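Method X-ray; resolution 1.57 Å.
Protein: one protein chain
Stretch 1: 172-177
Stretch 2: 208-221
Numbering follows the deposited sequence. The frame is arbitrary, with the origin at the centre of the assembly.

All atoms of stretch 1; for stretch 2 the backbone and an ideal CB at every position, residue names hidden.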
# COMPACT_ATOMS: atom_id res chain seq x y z
N HIS A 172 -3.50 10.94 -4.62
CA HIS A 172 -4.66 11.83 -4.59
C HIS A 172 -4.51 12.79 -5.76
O HIS A 172 -3.40 13.21 -6.06
CB HIS A 172 -4.66 12.63 -3.30
CG HIS A 172 -5.85 13.52 -3.16
ND1 HIS A 172 -5.91 14.78 -3.71
CD2 HIS A 172 -7.06 13.30 -2.59
CE1 HIS A 172 -7.10 15.31 -3.46
NE2 HIS A 172 -7.81 14.43 -2.77
N PRO A 173 -5.62 13.16 -6.43
CA PRO A 173 -5.47 13.97 -7.65
C PRO A 173 -4.87 15.37 -7.46
O PRO A 173 -4.39 15.95 -8.44
CB PRO A 173 -6.91 14.11 -8.15
CG PRO A 173 -7.76 13.90 -6.96
CD PRO A 173 -7.03 12.86 -6.14
N ASP A 174 -4.91 15.90 -6.24
CA ASP A 174 -4.39 17.25 -5.97
C ASP A 174 -2.97 17.22 -5.41
O ASP A 174 -2.43 18.25 -5.01
CB ASP A 174 -5.29 17.99 -4.98
CG ASP A 174 -6.70 18.20 -5.50
OD1 ASP A 174 -6.90 18.20 -6.74
OD2 ASP A 174 -7.61 18.35 -4.66
N ARG A 175 -2.37 16.02 -5.37
CA ARG A 175 -1.07 15.84 -4.74
C ARG A 175 -0.18 15.03 -5.64
O ARG A 175 -0.67 14.16 -6.37
CB ARG A 175 -1.22 15.07 -3.42
CG ARG A 175 -2.24 15.65 -2.43
CD ARG A 175 -2.47 14.65 -1.31
NE ARG A 175 -3.81 14.74 -0.71
CZ ARG A 175 -4.29 13.85 0.15
NH1 ARG A 175 -5.52 14.00 0.64
NH2 ARG A 175 -3.55 12.81 0.53
N PRO A 176 1.14 15.25 -5.55
CA PRO A 176 2.03 14.31 -6.23
C PRO A 176 2.01 12.98 -5.47
O PRO A 176 1.62 12.95 -4.31
CB PRO A 176 3.41 14.99 -6.13
CG PRO A 176 3.32 15.88 -4.94
CD PRO A 176 1.88 16.31 -4.83
N PRO A 177 2.39 11.88 -6.13
CA PRO A 177 2.36 10.62 -5.38
C PRO A 177 3.25 10.68 -4.15
O PRO A 177 4.32 11.29 -4.18
CB PRO A 177 2.95 9.61 -6.39
CG PRO A 177 2.61 10.19 -7.72
CD PRO A 177 2.86 11.69 -7.51
N UNK A 208 7.84 22.71 -0.82
CA UNK A 208 8.28 22.49 -2.20
C UNK A 208 7.32 21.54 -2.94
O UNK A 208 6.91 21.79 -4.08
CB UNK A 208 9.70 21.92 -2.22
N UNK A 209 6.96 20.43 -2.28
CA UNK A 209 6.19 19.36 -2.92
C UNK A 209 4.78 19.82 -3.35
O UNK A 209 4.17 19.22 -4.23
CB UNK A 209 6.08 18.17 -1.97
N UNK A 210 4.26 20.88 -2.73
CA UNK A 210 2.96 21.43 -3.18
C UNK A 210 3.07 22.36 -4.41
O UNK A 210 2.04 22.89 -4.87
CB UNK A 210 2.31 22.20 -2.03
N UNK A 211 4.29 22.57 -4.91
CA UNK A 211 4.51 23.48 -6.04
C UNK A 211 4.85 22.77 -7.33
O UNK A 211 5.38 23.40 -8.27
CB UNK A 211 5.63 24.46 -5.70
N UNK A 212 4.56 21.47 -7.39
CA UNK A 212 4.88 20.66 -8.57
C UNK A 212 3.60 20.12 -9.26
O UNK A 212 2.53 20.00 -8.61
CB UNK A 212 5.79 19.50 -8.17
N UNK A 213 3.69 19.79 -10.56
CA UNK A 213 2.50 19.24 -11.26
C UNK A 213 1.76 18.13 -10.53
O UNK A 213 2.38 17.21 -9.95
CB UNK A 213 2.92 18.70 -12.63
N UNK A 214 0.43 18.22 -10.56
CA UNK A 214 -0.47 17.21 -10.00
C UNK A 214 -1.59 16.95 -11.01
O UNK A 214 -1.76 17.71 -11.97
CB UNK A 214 -1.04 17.66 -8.65
N UNK A 215 -2.34 15.87 -10.81
CA UNK A 215 -3.34 15.46 -11.79
C UNK A 215 -4.33 16.57 -12.10
O UNK A 215 -4.71 16.75 -13.26
CB UNK A 215 -4.09 14.22 -11.29
N UNK A 216 -4.73 17.30 -11.06
CA UNK A 216 -5.68 18.41 -11.22
C UNK A 216 -5.04 19.73 -11.65
O UNK A 216 -5.75 20.74 -11.82
CB UNK A 216 -6.43 18.63 -9.90
N UNK A 217 -3.72 19.76 -11.80
CA UNK A 217 -3.00 20.99 -12.19
C UNK A 217 -1.68 20.53 -12.82
O UNK A 217 -0.60 20.58 -12.20
CB UNK A 217 -2.76 21.92 -11.00
N UNK A 218 -1.79 20.05 -14.06
CA UNK A 218 -0.67 19.34 -14.68
C UNK A 218 0.52 20.22 -15.08
O UNK A 218 1.63 19.72 -15.28
CB UNK A 218 -1.18 18.61 -15.92
N UNK A 219 0.30 21.52 -15.17
CA UNK A 219 1.36 22.41 -15.65
C UNK A 219 1.90 23.34 -14.54
O UNK A 219 2.60 24.31 -14.82
CB UNK A 219 0.83 23.25 -16.82
N UNK A 220 1.57 23.00 -13.30
CA UNK A 220 2.00 23.77 -12.13
C UNK A 220 3.49 24.08 -12.13
O UNK A 220 4.31 23.24 -12.51
CB UNK A 220 1.64 23.01 -10.85
N UNK A 221 3.83 25.31 -11.75
CA UNK A 221 5.21 25.72 -11.57
C UNK A 221 5.40 26.27 -10.17
O UNK A 221 4.45 26.33 -9.39
CB UNK A 221 5.61 26.76 -12.62

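Position 208 lies in the last turn of a helix, with no atom of stretch 1 near its CB, so its identity is open; it is Trp208. At 209 the CB points sideways, 4.7 Å from Pro176 CG. A small apolar group would suit the space beside the Pro176 ring, and the residue is Ala209, whose carbonyl O lies 3.5 Å from Pro176 CG. At 210 and 211 stretch 1 has no atom within 5.5 Å of the CB, so many residues could serve; they are Arg210 and Gln211.

At 212 an extended backbone (phi/psi -116/157) sets CB sideways, 5.4 Å from Pro176 CG. A beta-branched or longer apolar side chain could close that gap. Val212 does so, its CG2 reaching Pro176 CG at 4.0 Å. Position 213 points away; its phi of -48° is compatible with a proline ring, and it is Pro213.

Position 214 points toward stretch 1, its CB 3.8 Å from Asp174 C and 3.9 Å from Arg175 N. So close a backbone favours a compact apolar side chain, and the extended phi/psi suits beta-branching. Val214 lays CG1 against the chain, 3.4 Å from Pro176 N and 3.6 Å from Pro176 CD.

At 215 the CB faces Pro173, 3.3 Å from its O, with the ring alongside; a flexible apolar chain could cover that ring. Leu215 brings CD2 to 4.1 Å from Pro173 CB. Its N is 3.1 Å from Pro173 O, but the angle is too poor for a hydrogen bond; instead it donates to a water that also donates to Arg175 O.

Position 216 offers its backbone N to Pro173 O, a hydrogen bond of 3.0 Å available to any residue but proline. Its CB is only 3.2 Å from Asp174 OD1, so a short donor such as serine or threonine fits, whereas an acid would set like charges together. In Ser216, OG donates to Asp174 OD1 at 2.7 Å.

Position 217 points sideways, beyond reach, and closes a type I turn by donating its N to the O of Val214; it is Asp217. Positions 218 and 219, out of reach, are Lys218 and Glu219.

At 220 the CB points toward stretch 1 from a distance, and Asp174 O offers an acceptor to a long donor, lysine or arginine. Arg220 meets it through two waters, one held by NH2 and the other weakly by NH1, while its NE forms a salt bridge with Asp217 OD2 at 2.8 Å. Position 221, far off, is Ile221.

Stretch 2 (208-221) WARQVPVLSDKERI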
# COMPACT_ATOMS: atom_id res chain seq x y z
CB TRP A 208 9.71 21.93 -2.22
CG TRP A 208 10.04 21.39 -3.56
CD1 TRP A 208 10.40 22.10 -4.68
CD2 TRP A 208 10.03 20.02 -3.94
NE1 TRP A 208 10.63 21.24 -5.74
CE2 TRP A 208 10.39 19.96 -5.31
CE3 TRP A 208 9.72 18.84 -3.26
CZ2 TRP A 208 10.46 18.74 -6.00
CZ3 TRP A 208 9.79 17.64 -3.94
CH2 TRP A 208 10.16 17.60 -5.31
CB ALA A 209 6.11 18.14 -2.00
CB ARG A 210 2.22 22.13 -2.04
CG ARG A 210 3.01 23.26 -1.44
CD ARG A 210 2.13 24.38 -0.84
NE ARG A 210 2.99 25.53 -0.54
CZ ARG A 210 3.19 26.57 -1.35
NH1 ARG A 210 2.53 26.66 -2.51
NH2 ARG A 210 4.02 27.54 -0.99
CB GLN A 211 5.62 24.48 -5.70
CG GLN A 211 5.30 25.34 -4.49
CD GLN A 211 6.43 26.26 -4.14
OE1 GLN A 211 6.89 27.04 -4.97
NE2 GLN A 211 6.90 26.17 -2.89
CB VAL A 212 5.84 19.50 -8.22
CG1 VAL A 212 7.02 20.05 -7.42
CG2 VAL A 212 5.12 18.40 -7.40
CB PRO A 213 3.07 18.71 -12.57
CG PRO A 213 4.21 19.66 -12.87
CD PRO A 213 4.82 19.99 -11.49
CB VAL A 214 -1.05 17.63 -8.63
CG1 VAL A 214 0.07 17.78 -7.60
CG2 VAL A 214 -1.84 18.95 -8.74
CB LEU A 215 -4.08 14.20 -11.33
CG LEU A 215 -4.91 13.47 -12.38
CD1 LEU A 215 -4.01 12.86 -13.46
CD2 LEU A 215 -5.74 12.38 -11.69
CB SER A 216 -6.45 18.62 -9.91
OG SER A 216 -5.55 19.01 -8.89
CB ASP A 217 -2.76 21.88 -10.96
CG ASP A 217 -2.23 23.28 -11.30
OD1 ASP A 217 -2.14 23.64 -12.50
OD2 ASP A 217 -1.92 24.03 -10.36
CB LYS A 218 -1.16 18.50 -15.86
CG LYS A 218 -2.06 17.32 -15.45
CD LYS A 218 -2.51 16.49 -16.66
CE LYS A 218 -1.42 15.58 -17.18
NZ LYS A 218 -1.70 15.04 -18.56
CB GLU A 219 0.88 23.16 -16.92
CG GLU A 219 0.64 22.15 -18.06
CD GLU A 219 0.25 22.75 -19.41
OE1 GLU A 219 0.28 23.99 -19.60
OE2 GLU A 219 -0.11 21.94 -20.30
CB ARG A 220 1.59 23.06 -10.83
CG ARG A 220 1.86 23.89 -9.56
CD ARG A 220 1.28 23.21 -8.34
NE ARG A 220 -0.18 23.13 -8.40
CZ ARG A 220 -0.95 22.54 -7.47
NH1 ARG A 220 -0.40 22.00 -6.38
NH2 ARG A 220 -2.27 22.51 -7.62
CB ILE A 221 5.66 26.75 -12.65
CG1 ILE A 221 4.81 28.03 -12.57
CG2 ILE A 221 5.58 26.11 -14.03
CD1 ILE A 221 5.44 29.26 -13.27
O HOH W 1 -3.04 20.95 -5.28
O HOH W 2 -0.09 19.51 -4.23
O HOH W 3 -0.79 13.95 -9.18
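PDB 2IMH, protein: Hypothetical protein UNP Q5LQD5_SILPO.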